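Local structure of succinylglutamate desuccinylase/aspartoacylase (Shewanella frigidimarina, 3LWU) at residues F125-D130 / V155-A160; A233-W238 / V256-L261; L141-L146 / Q248-S253; L39-Y44 / T90-A95. The protein binds a zinc ion and is probably a hydrolase of the succinylglutamate desuccinylase/aspartoacylase family, acting on ester bonds. All coordinates share one frame; numbering follows the deposited sequence.

Contact 1 (F125-D130 / V155-A160); sequences FDHNVD and VETCQA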
loop_
_atom_site.group_PDB
_atom_site.type_symbol
_atom_site.label_atom_id
_atom_site.label_comp_id
_atom_site.label_asym_id
_atom_site.label_seq_id
_atom_site.Cartn_x
_atom_site.Cartn_y
_atom_site.Cartn_z
ATOM N N PHE A 125 4.457 11.144 24.215
ATOM C CA PHE A 125 3.989 12.395 24.821
ATOM C C PHE A 125 5.101 13.131 25.584
ATOM O O PHE A 125 5.733 12.554 26.471
ATOM C CB PHE A 125 2.843 12.101 25.790
ATOM C CG PHE A 125 2.334 13.320 26.525
ATOM C CD1 PHE A 125 1.852 14.411 25.823
ATOM C CD2 PHE A 125 2.294 13.351 27.917
ATOM C CE1 PHE A 125 1.353 15.520 26.491
ATOM C CE2 PHE A 125 1.804 14.454 28.577
ATOM C CZ PHE A 125 1.337 15.543 27.855
ATOM N N ASP A 126 5.289 14.404 25.237
ATOM C CA ASP A 126 6.195 15.343 25.917
ATOM C C ASP A 126 5.397 16.093 26.967
ATOM O O ASP A 126 4.471 16.821 26.644
ATOM C CB ASP A 126 6.716 16.338 24.871
ATOM C CG ASP A 126 7.617 17.446 25.457
ATOM O OD1 ASP A 126 7.885 17.510 26.684
ATOM O OD2 ASP A 126 8.077 18.269 24.634
ATOM N N HIS A 127 5.752 15.916 28.235
ATOM C CA HIS A 127 4.961 16.497 29.328
ATOM C C HIS A 127 5.057 18.023 29.464
ATOM O O HIS A 127 4.165 18.625 30.062
ATOM C CB HIS A 127 5.329 15.840 30.660
ATOM C CG HIS A 127 5.001 14.379 30.730
ATOM N ND1 HIS A 127 3.867 13.896 31.349
ATOM C CD2 HIS A 127 5.664 13.294 30.264
ATOM C CE1 HIS A 127 3.852 12.576 31.273
ATOM N NE2 HIS A 127 4.926 12.186 30.613
ATOM N N ASN A 128 6.114 18.642 28.927
ATOM C CA ASN A 128 6.334 20.107 29.082
ATOM C C ASN A 128 6.143 20.555 30.538
ATOM O O ASN A 128 5.369 21.458 30.823
ATOM C CB ASN A 128 5.406 20.924 28.151
ATOM N N VAL A 129 6.821 19.871 31.457
ATOM C CA VAL A 129 6.657 20.121 32.896
ATOM C C VAL A 129 7.160 21.519 33.225
ATOM O O VAL A 129 8.263 21.870 32.827
ATOM C CB VAL A 129 7.484 19.117 33.753
ATOM C CG1 VAL A 129 7.332 19.432 35.253
ATOM C CG2 VAL A 129 7.106 17.647 33.438
ATOM N N ASP A 130 6.377 22.313 33.951
ATOM C CA ASP A 130 6.893 23.573 34.457
ATOM C C ASP A 130 7.778 23.205 35.640
ATOM O O ASP A 130 7.304 22.983 36.767
ATOM C CB ASP A 130 5.776 24.516 34.858
ATOM C CG ASP A 130 6.286 25.803 35.495
ATOM O OD1 ASP A 130 7.514 25.992 35.734
ATOM O OD2 ASP A 130 5.420 26.641 35.764
ATOM N N VAL A 155 2.975 9.382 35.246
ATOM C CA VAL A 155 1.956 8.387 34.930
ATOM C C VAL A 155 0.561 9.029 34.754
ATOM O O VAL A 155 -0.077 8.838 33.745
ATOM C CB VAL A 155 1.941 7.217 35.944
ATOM C CG1 VAL A 155 0.888 6.164 35.566
ATOM C CG2 VAL A 155 3.328 6.557 36.020
ATOM N N GLU A 156 0.119 9.867 35.681
ATOM C CA GLU A 156 -1.249 10.429 35.620
ATOM C C GLU A 156 -1.504 11.343 34.425
ATOM O O GLU A 156 -2.589 11.291 33.824
ATOM C CB GLU A 156 -1.594 11.176 36.918
ATOM C CG GLU A 156 -1.672 10.202 38.107
ATOM C CD GLU A 156 -1.670 10.839 39.490
ATOM O OE1 GLU A 156 -1.836 12.093 39.614
ATOM O OE2 GLU A 156 -1.504 10.052 40.463
ATOM N N THR A 157 -0.528 12.196 34.112
ATOM C CA THR A 157 -0.687 13.172 33.036
ATOM C C THR A 157 -0.676 12.453 31.690
ATOM O O THR A 157 -1.320 12.869 30.719
ATOM C CB THR A 157 0.418 14.249 33.055
ATOM O OG1 THR A 157 1.690 13.601 33.070
ATOM C CG2 THR A 157 0.283 15.197 34.286
ATOM N N CYS A 158 0.058 11.353 31.646
ATOM C CA CYS A 158 0.029 10.477 30.495
ATOM C C CYS A 158 -1.342 9.812 30.296
ATOM O O CYS A 158 -1.919 9.834 29.197
ATOM C CB CYS A 158 1.084 9.409 30.703
ATOM S SG CYS A 158 1.964 9.077 29.323
ATOM N N GLN A 159 -1.842 9.189 31.359
ATOM C CA GLN A 159 -3.189 8.598 31.371
ATOM C C GLN A 159 -4.297 9.610 31.048
ATOM O O GLN A 159 -5.280 9.260 30.382
ATOM C CB GLN A 159 -3.471 7.934 32.718
ATOM C CG GLN A 159 -2.758 6.593 32.868
ATOM C CD GLN A 159 -2.673 6.086 34.307
ATOM O OE1 GLN A 159 -2.898 6.822 35.276
ATOM N NE2 GLN A 159 -2.320 4.815 34.444
ATOM N N ALA A 160 -4.121 10.854 31.485
ATOM C CA ALA A 160 -5.087 11.914 31.218
ATOM C C ALA A 160 -5.261 12.178 29.722
ATOM O O ALA A 160 -6.329 12.575 29.294
ATOM C CB ALA A 160 -4.691 13.254 31.971
#

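Contact 2 (A233-W238 / V256-L261); sequences ATFCPW and VSAFTL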
loop_
_atom_site.group_PDB
_atom_site.type_symbol
_atom_site.label_atom_id
_atom_site.label_comp_id
_atom_site.label_asym_id
_atom_site.label_seq_id
_atom_site.Cartn_x
_atom_site.Cartn_y
_atom_site.Cartn_z
ATOM N N ALA A 233 10.928 10.288 25.615
ATOM C CA ALA A 233 9.720 10.517 26.428
ATOM C C ALA A 233 9.915 10.068 27.893
ATOM O O ALA A 233 9.373 10.650 28.823
ATOM C CB ALA A 233 8.534 9.809 25.811
ATOM N N THR A 234 10.708 9.024 28.048
ATOM C CA THR A 234 11.008 8.382 29.308
ATOM C C THR A 234 12.081 9.128 30.106
ATOM O O THR A 234 11.877 9.365 31.288
ATOM C CB THR A 234 11.461 6.935 29.032
ATOM O OG1 THR A 234 10.307 6.166 28.718
ATOM C CG2 THR A 234 12.085 6.335 30.180
ATOM N N PHE A 235 13.202 9.489 29.461
ATOM C CA PHE A 235 14.340 10.111 30.174
ATOM C C PHE A 235 14.336 11.625 30.254
ATOM O O PHE A 235 14.868 12.173 31.206
ATOM C CB PHE A 235 15.725 9.615 29.673
ATOM C CG PHE A 235 16.121 10.016 28.215
ATOM C CD1 PHE A 235 16.585 11.315 27.906
ATOM C CD2 PHE A 235 16.182 9.044 27.199
ATOM C CE1 PHE A 235 17.017 11.651 26.598
ATOM C CE2 PHE A 235 16.611 9.364 25.862
ATOM C CZ PHE A 235 17.024 10.670 25.571
ATOM N N CYS A 236 13.761 12.309 29.264
ATOM C CA CYS A 236 13.850 13.773 29.236
ATOM C C CYS A 236 13.329 14.438 30.492
ATOM O O CYS A 236 14.016 15.282 31.058
ATOM C CB CYS A 236 13.159 14.369 28.015
ATOM S SG CYS A 236 14.183 14.249 26.498
ATOM N N PRO A 237 12.118 14.072 30.942
ATOM C CA PRO A 237 11.621 14.756 32.143
ATOM C C PRO A 237 12.532 14.558 33.319
ATOM O O PRO A 237 12.718 15.507 34.121
ATOM C CB PRO A 237 10.272 14.079 32.405
ATOM C CG PRO A 237 9.908 13.424 31.111
ATOM C CD PRO A 237 11.207 13.007 30.517
ATOM N N TRP A 238 13.107 13.350 33.449
ATOM C CA TRP A 238 14.026 13.102 34.553
ATOM C C TRP A 238 15.338 13.857 34.390
ATOM O O TRP A 238 15.867 14.359 35.370
ATOM C CB TRP A 238 14.278 11.614 34.778
ATOM C CG TRP A 238 13.056 10.863 35.211
ATOM C CD1 TRP A 238 12.225 10.161 34.414
ATOM C CD2 TRP A 238 12.546 10.741 36.527
ATOM N NE1 TRP A 238 11.213 9.614 35.142
ATOM C CE2 TRP A 238 11.390 9.960 36.453
ATOM C CE3 TRP A 238 12.957 11.217 37.771
ATOM C CZ2 TRP A 238 10.635 9.631 37.571
ATOM C CZ3 TRP A 238 12.198 10.896 38.880
ATOM C CH2 TRP A 238 11.058 10.101 38.767
ATOM N N VAL A 256 16.357 7.747 36.237
ATOM C CA VAL A 256 15.853 6.793 35.260
ATOM C C VAL A 256 16.899 6.613 34.170
ATOM O O VAL A 256 17.668 7.537 33.870
ATOM C CB VAL A 256 14.466 7.246 34.728
ATOM C CG1 VAL A 256 14.049 6.485 33.516
ATOM C CG2 VAL A 256 13.405 7.077 35.846
ATOM N N SER A 257 16.955 5.393 33.650
ATOM C CA SER A 257 17.765 5.043 32.494
ATOM C C SER A 257 16.838 4.587 31.379
ATOM O O SER A 257 15.949 3.788 31.632
ATOM C CB SER A 257 18.730 3.895 32.858
ATOM O OG SER A 257 19.772 4.376 33.698
ATOM N N ALA A 258 17.058 5.060 30.149
ATOM C CA ALA A 258 16.306 4.563 28.969
ATOM C C ALA A 258 17.243 4.368 27.787
ATOM O O ALA A 258 18.151 5.180 27.567
ATOM C CB ALA A 258 15.188 5.499 28.614
ATOM N N PHE A 259 17.058 3.267 27.064
ATOM C CA PHE A 259 17.887 2.908 25.901
ATOM C C PHE A 259 17.015 2.360 24.786
ATOM O O PHE A 259 16.041 1.659 25.059
ATOM C CB PHE A 259 18.885 1.793 26.252
ATOM C CG PHE A 259 19.623 2.020 27.514
ATOM C CD1 PHE A 259 20.824 2.726 27.521
ATOM C CD2 PHE A 259 19.142 1.531 28.701
ATOM C CE1 PHE A 259 21.486 2.956 28.676
ATOM C CE2 PHE A 259 19.805 1.768 29.856
ATOM C CZ PHE A 259 20.982 2.469 29.852
ATOM N N THR A 260 17.370 2.668 23.533
ATOM C CA THR A 260 16.760 2.022 22.349
ATOM C C THR A 260 17.836 1.102 21.768
ATOM O O THR A 260 18.930 1.557 21.373
ATOM C CB THR A 260 16.298 3.048 21.311
ATOM O OG1 THR A 260 15.316 3.925 21.898
ATOM C CG2 THR A 260 15.728 2.437 20.004
ATOM N N LEU A 261 17.541 -0.195 21.757
ATOM C CA LEU A 261 18.432 -1.182 21.169
ATOM C C LEU A 261 18.012 -1.457 19.721
ATOM O O LEU A 261 16.840 -1.597 19.436
ATOM C CB LEU A 261 18.384 -2.481 21.960
ATOM C CG LEU A 261 19.146 -2.501 23.286
ATOM C CD1 LEU A 261 18.636 -1.429 24.211
ATOM C CD2 LEU A 261 19.046 -3.907 23.906
#

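Contact 3 (L141-L146 / Q248-S253); sequences LTNSEL and QGREFS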
loop_
_atom_site.group_PDB
_atom_site.type_symbol
_atom_site.label_atom_id
_atom_site.label_comp_id
_atom_site.label_asym_id
_atom_site.label_seq_id
_atom_site.Cartn_x
_atom_site.Cartn_y
_atom_site.Cartn_z
ATOM N N LEU A 141 10.511 17.442 50.065
ATOM C CA LEU A 141 10.574 15.974 50.072
ATOM C C LEU A 141 12.035 15.478 50.005
ATOM O O LEU A 141 12.897 16.168 49.455
ATOM C CB LEU A 141 9.780 15.408 48.879
ATOM C CG LEU A 141 8.254 15.633 48.786
ATOM C CD1 LEU A 141 7.709 14.960 47.489
ATOM C CD2 LEU A 141 7.494 15.144 50.036
ATOM N N THR A 142 12.321 14.299 50.572
ATOM C CA THR A 142 13.625 13.654 50.357
ATOM C C THR A 142 13.825 13.330 48.889
ATOM O O THR A 142 12.855 13.327 48.110
ATOM C CB THR A 142 13.791 12.305 51.082
ATOM O OG1 THR A 142 12.831 11.357 50.574
ATOM C CG2 THR A 142 13.762 12.479 52.631
ATOM N N ASN A 143 15.055 13.023 48.495
ATOM C CA ASN A 143 15.282 12.574 47.105
ATOM C C ASN A 143 14.354 11.402 46.675
ATOM O O ASN A 143 13.807 11.406 45.560
ATOM C CB ASN A 143 16.751 12.187 46.871
ATOM C CG ASN A 143 17.680 13.392 46.731
ATOM O OD1 ASN A 143 17.285 14.567 46.848
ATOM N ND2 ASN A 143 18.942 13.095 46.479
ATOM N N SER A 144 14.178 10.403 47.543
ATOM C CA SER A 144 13.330 9.241 47.176
ATOM C C SER A 144 11.869 9.602 47.060
ATOM O O SER A 144 11.176 9.079 46.201
ATOM C CB SER A 144 13.452 8.087 48.178
ATOM O OG SER A 144 14.710 7.456 48.052
ATOM N N GLU A 145 11.393 10.451 47.967
ATOM C CA GLU A 145 9.987 10.866 47.935
ATOM C C GLU A 145 9.742 11.758 46.751
ATOM O O GLU A 145 8.702 11.672 46.130
ATOM C CB GLU A 145 9.562 11.582 49.228
ATOM C CG GLU A 145 9.501 10.682 50.493
ATOM C CD GLU A 145 8.660 9.397 50.306
ATOM O OE1 GLU A 145 7.944 9.273 49.289
ATOM O OE2 GLU A 145 8.712 8.501 51.182
ATOM N N LEU A 146 10.707 12.615 46.437
ATOM C CA LEU A 146 10.576 13.512 45.308
ATOM C C LEU A 146 10.453 12.703 44.016
ATOM O O LEU A 146 9.576 12.973 43.201
ATOM C CB LEU A 146 11.781 14.431 45.218
ATOM C CG LEU A 146 11.792 15.523 44.154
ATOM C CD1 LEU A 146 10.894 16.645 44.592
ATOM C CD2 LEU A 146 13.224 16.036 43.974
ATOM N N GLN A 248 19.988 24.282 41.710
ATOM C CA GLN A 248 19.638 24.748 43.061
ATOM C C GLN A 248 20.541 24.110 44.097
ATOM O O GLN A 248 20.188 24.051 45.280
ATOM C CB GLN A 248 18.179 24.425 43.411
ATOM C CG GLN A 248 17.170 24.819 42.341
ATOM C CD GLN A 248 17.195 26.306 41.999
ATOM O OE1 GLN A 248 17.453 26.690 40.847
ATOM N NE2 GLN A 248 16.912 27.146 42.990
ATOM N N GLY A 249 21.700 23.625 43.657
ATOM C CA GLY A 249 22.687 23.040 44.559
ATOM C C GLY A 249 22.294 21.670 45.094
ATOM O O GLY A 249 22.900 21.178 46.048
ATOM N N ARG A 250 21.280 21.042 44.493
ATOM C CA ARG A 250 20.863 19.693 44.911
ATOM C C ARG A 250 21.312 18.668 43.850
ATOM O O ARG A 250 20.656 18.488 42.818
ATOM C CB ARG A 250 19.351 19.648 45.144
ATOM C CG ARG A 250 18.817 18.296 45.597
ATOM C CD ARG A 250 17.398 18.475 46.096
ATOM N NE ARG A 250 16.823 17.257 46.662
ATOM C CZ ARG A 250 15.653 17.195 47.306
ATOM N NH1 ARG A 250 14.911 18.280 47.471
ATOM N NH2 ARG A 250 15.217 16.034 47.785
ATOM N N GLU A 251 22.453 18.034 44.125
ATOM C CA GLU A 251 23.086 17.102 43.201
ATOM C C GLU A 251 22.623 15.657 43.467
ATOM O O GLU A 251 22.602 15.192 44.602
ATOM C CB GLU A 251 24.614 17.227 43.274
ATOM N N PHE A 252 22.183 14.995 42.404
ATOM C CA PHE A 252 21.958 13.538 42.373
ATOM C C PHE A 252 22.020 13.111 40.910
ATOM O O PHE A 252 21.938 13.952 40.007
ATOM C CB PHE A 252 20.607 13.113 42.995
ATOM C CG PHE A 252 19.419 13.894 42.486
ATOM C CD1 PHE A 252 18.847 13.615 41.231
ATOM C CD2 PHE A 252 18.850 14.897 43.271
ATOM C CE1 PHE A 252 17.741 14.337 40.748
ATOM C CE2 PHE A 252 17.737 15.617 42.806
ATOM C CZ PHE A 252 17.178 15.328 41.528
ATOM N N SER A 253 22.177 11.819 40.660
ATOM C CA SER A 253 22.257 11.354 39.273
ATOM C C SER A 253 20.858 11.046 38.721
ATOM O O SER A 253 19.914 10.772 39.477
ATOM C CB SER A 253 23.176 10.141 39.174
ATOM O OG SER A 253 22.812 9.186 40.143
#

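Contact 4 (L39-Y44 / T90-A95); sequences LTVPIY and TLAPLA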
loop_
_atom_site.group_PDB
_atom_site.type_symbol
_atom_site.label_atom_id
_atom_site.label_comp_id
_atom_site.label_asym_id
_atom_site.label_seq_id
_atom_site.Cartn_x
_atom_site.Cartn_y
_atom_site.Cartn_z
ATOM N N LEU A 39 -7.445 -4.172 19.859
ATOM C CA LEU A 39 -6.010 -4.266 19.650
ATOM C C LEU A 39 -5.398 -4.441 21.033
ATOM O O LEU A 39 -5.490 -3.535 21.889
ATOM C CB LEU A 39 -5.473 -2.992 18.988
ATOM C CG LEU A 39 -5.846 -2.823 17.507
ATOM C CD1 LEU A 39 -5.523 -1.339 17.024
ATOM C CD2 LEU A 39 -5.128 -3.901 16.652
ATOM N N THR A 40 -4.772 -5.584 21.261
ATOM C CA THR A 40 -4.205 -5.885 22.562
ATOM C C THR A 40 -2.707 -6.230 22.484
ATOM O O THR A 40 -2.187 -6.689 21.435
ATOM C CB THR A 40 -5.003 -7.035 23.257
ATOM O OG1 THR A 40 -4.805 -8.218 22.518
ATOM C CG2 THR A 40 -6.509 -6.781 23.284
ATOM N N VAL A 41 -2.011 -5.942 23.581
ATOM C CA VAL A 41 -0.603 -6.241 23.776
ATOM C C VAL A 41 -0.492 -7.159 24.971
ATOM O O VAL A 41 -1.066 -6.861 26.012
ATOM C CB VAL A 41 0.190 -4.965 24.053
ATOM C CG1 VAL A 41 1.637 -5.278 24.408
ATOM C CG2 VAL A 41 0.083 -4.015 22.836
ATOM N N PRO A 42 0.240 -8.287 24.834
ATOM C CA PRO A 42 0.453 -9.203 25.944
ATOM C C PRO A 42 1.553 -8.661 26.867
ATOM O O PRO A 42 2.539 -8.140 26.392
ATOM C CB PRO A 42 0.899 -10.492 25.257
ATOM C CG PRO A 42 1.514 -10.063 23.969
ATOM C CD PRO A 42 0.836 -8.778 23.580
ATOM N N ILE A 43 1.330 -8.763 28.169
ATOM C CA ILE A 43 2.221 -8.273 29.196
ATOM C C ILE A 43 2.597 -9.463 30.097
ATOM O O ILE A 43 1.733 -10.245 30.536
ATOM C CB ILE A 43 1.557 -7.114 30.020
ATOM C CG1 ILE A 43 1.112 -5.949 29.083
ATOM C CG2 ILE A 43 2.462 -6.599 31.125
ATOM C CD1 ILE A 43 2.236 -5.206 28.397
ATOM N N TYR A 44 3.906 -9.592 30.346
ATOM C CA TYR A 44 4.478 -10.609 31.196
ATOM C C TYR A 44 5.216 -9.870 32.286
ATOM O O TYR A 44 5.976 -8.931 32.018
ATOM C CB TYR A 44 5.481 -11.479 30.411
ATOM C CG TYR A 44 4.847 -12.269 29.302
ATOM C CD1 TYR A 44 4.159 -13.436 29.567
ATOM C CD2 TYR A 44 4.889 -11.826 27.986
ATOM C CE1 TYR A 44 3.549 -14.188 28.524
ATOM C CE2 TYR A 44 4.260 -12.562 26.941
ATOM C CZ TYR A 44 3.603 -13.742 27.233
ATOM O OH TYR A 44 3.032 -14.493 26.232
ATOM N N THR A 90 8.894 -6.089 33.608
ATOM C CA THR A 90 7.692 -6.105 32.812
ATOM C C THR A 90 8.090 -6.133 31.340
ATOM O O THR A 90 8.887 -5.314 30.898
ATOM C CB THR A 90 6.811 -4.873 33.088
ATOM O OG1 THR A 90 6.509 -4.815 34.481
ATOM C CG2 THR A 90 5.514 -4.978 32.300
ATOM N N LEU A 91 7.543 -7.083 30.586
ATOM C CA LEU A 91 7.910 -7.230 29.198
ATOM C C LEU A 91 6.656 -7.114 28.338
ATOM O O LEU A 91 5.640 -7.730 28.641
ATOM C CB LEU A 91 8.630 -8.568 28.971
ATOM C CG LEU A 91 9.877 -8.696 29.871
ATOM C CD1 LEU A 91 9.496 -9.526 31.085
ATOM C CD2 LEU A 91 11.059 -9.349 29.135
ATOM N N ALA A 92 6.753 -6.314 27.270
ATOM C CA ALA A 92 5.641 -6.077 26.352
ATOM C C ALA A 92 6.105 -6.406 24.938
ATOM O O ALA A 92 6.504 -5.513 24.199
ATOM C CB ALA A 92 5.138 -4.629 26.437
ATOM N N PRO A 93 6.093 -7.702 24.571
ATOM C CA PRO A 93 6.405 -7.994 23.183
ATOM C C PRO A 93 5.196 -7.693 22.301
ATOM O O PRO A 93 4.116 -7.420 22.809
ATOM C CB PRO A 93 6.717 -9.486 23.209
ATOM C CG PRO A 93 5.859 -10.008 24.255
ATOM C CD PRO A 93 5.798 -8.931 25.323
ATOM N N LEU A 94 5.379 -7.711 20.993
ATOM C CA LEU A 94 4.255 -7.497 20.059
ATOM C C LEU A 94 3.480 -6.226 20.449
ATOM O O LEU A 94 2.260 -6.238 20.558
ATOM C CB LEU A 94 3.328 -8.721 20.053
ATOM C CG LEU A 94 3.951 -10.072 19.659
ATOM C CD1 LEU A 94 2.948 -11.244 19.980
ATOM C CD2 LEU A 94 4.444 -10.194 18.174
ATOM N N ALA A 95 4.190 -5.126 20.650
ATOM C CA ALA A 95 3.600 -3.954 21.281
ATOM C C ALA A 95 2.786 -3.083 20.340
ATOM O O ALA A 95 2.166 -2.138 20.792
ATOM C CB ALA A 95 4.687 -3.108 21.991
HETATM O O HOH W 1 -0.043 -7.807 20.181
#

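Contact 1 (F125-D130 / V155-A160)
H127 and T157 carry the polar part of this loop-to-helix contact, while F125 and C158 fill in beside them. The imidazole meets the hydroxyl at its edge: H127 ND1 stands 2.8 Å from T157 OG1, but the N-H points well off line, at 121°, so the bond is weak. The hydroxyl's stronger partner is M153 O, one turn back in the helix, a usual arrangement for a helical threonine. Within the loop, F125 CD2 lies 3.7 Å above the H127 ring, over its centre, placed there because F125 CG is anti to the backbone N (chi1 177°). Across the contact F125 CE2 comes to 4.1 Å from T157 O, and C158, small enough to sit against the imidazole, brings its CB to 4.2 Å from H127 CE1. With an alanine at H127, T157 OG1 would lose its weak bond and a gap would probably open beside F125 and C158. Toward solvent the loop is held by its own bonds: D126 OD1 accepts from N128 N at 3.1 Å in an Asx turn, and D130, at the N-cap of helix 131-138, bonds weakly to N133 N. The loop thus lies across helix 143-160, with Q179 of helix 170-182 touching both H127 and C158.

Contact 2 (A233-W238 / V256-L261)
T234 turns its CG2 anti to the backbone N, and V256 does the same with its CG1 (chi1 167°), which brings the two methyls together where helix 230-247 packs on strand 257-263. This is a helix-on-sheet layer of the zinc-carboxypeptidase-like alpha/beta catalytic domain. The same turn of T234 sends its OG1 back to M230 O in the preceding helical turn, leaving an apolar face for the strand. T234 CG2 lies 3.6 Å from A258 CB, and its approach to V256 CG1 is 3.9 Å. A small alanine suits this place near the strand's start, where T234 and F235 both close in; the F235 ring presents its edge there, with A258 CB near its plane. P237, which has no N-H, belongs to a kink in the helix, and W238 follows it. The indole is shared: V256 lies over one face, F147 and L154 of helix 143-160 also touch it, and Y150 meets it edge-to-face. A serine in place of W238 would probably leave the V256 methyl and the Y150 ring without their aromatic partner and open a hole between the helices. All five touching residues are buried, and the T234 side chain is about 11 Å from that of H192, a zinc ligand. V256 CG2 makes a CH-pi contact, 3.5 Å from the centroid of the W238 five-membered ring and only 12° off its normal.

Contact 3 (L141-L146 / Q248-S253)
R250 reaches from the loop after helix 230-247 to the start of helix 143-160, where N143 and the carbonyl of L141 receive it. Its CB points toward that helix, and CG lies anti to the backbone N (chi1 -179°), beginning a chain that stays extended as far as NE. Along the way R250 CD passes 4.0 Å from N143 OD1. R250 NE then donates to N143 OD1 at 2.7 Å, coming nearly along the C=O axis. At the tip, R250 NH2 donates to N143 OD1 as well, also at 2.7 Å, in the carbonyl plane and on a lone pair. One amide oxygen is therefore gripped side-on by two nitrogens, both bonds bent, and the amide and guanidinium planes lie only 21° apart. R250 NH2 has a second acceptor, L141 O at 2.9 Å, in a nearly straight bond, while NH1 turns to Q139 O. Above the centre of the guanidinium sits L146 CD2, an apolar lid 4.3 Å from R250 CZ. Arginine suits the place because its flat end can serve several oxygens at once, and asparagine answers with a short, neutral acceptor at the head of the helix. The other end of that amide, N143 ND2, lies 3.7 Å from F252 CD2, and the F252 ring goes on to meet F147 edge-to-face. Two helix ends are joined here: the R250 loop leaves helix 230-247 through a Schellman motif with G249 at C-prime, and helix 143-160 starts at the N-cap T142, whose OG1 accepts from E145 N.

Contact 4 (L39-Y44 / T90-A95)
Antiparallel beta pairing joins strand 38-46 to strand 89-92, and Y44 and L91 form its hydrogen-bonded pair. Y44 N donates to L91 O at 3.1 Å, and L91 N returns a bond to Y44 O at 2.8 Å, both close to straight. The ladder stops at the prolines: P42 would turn its N-H to this side but has none, and P93 likewise has none to offer, so P42 O meets P93 CD instead. On one face I43 lies beside T90 and A92, and V41 beside A92 and the A95 backbone. With I43 CG2 anti to the backbone N, this branch reaches T90 CG2 at 3.7 Å, while CD1 comes to 3.5 Å from A92 CB; the small alanine leaves room for it. V41 sets CG2 against A95 O at 3.5 Å. On the other face the Y44 ring takes P93 CG at its edge, 4.0 Å from CE2, and helix 68-80 covers Y44, L91 and P93. The tyrosine hydroxyl leaves the chain altogether, bonding to I343 O and Y346 N of the second subunit. Where the segments part, a water donates to T40 O (2.7 Å) and to L94 O (2.8 Å). The chemistry thus changes along the pair: direct backbone bonds hold one end, proline and branched apolar side chains close the middle, and a shared water bridges two carbonyl acceptors that cannot bond each other directly.

Overall arrangement
Contacts 2 and 4 are buried and mostly apolar, contact 1 is partly buried, and contact 3 lies at the surface, its centre about 28 Å from the centre of the chain. Contacts 2 and 4 both involve beta strands, one packed under a helix, the other paired through backbone bonds. Helix 143-160 takes part in contacts 1 and 3, receiving R250 at its first turn and the loop of contact 1 at its last, and also packs against W238 of contact 2. Contacts 1 and 2 touch through F125 and A233. The one charged group that bonds across a contact is R250, to neutral oxygens; contact 1 has a weak imidazole-hydroxyl bond, and apolar packing dominates contact 2.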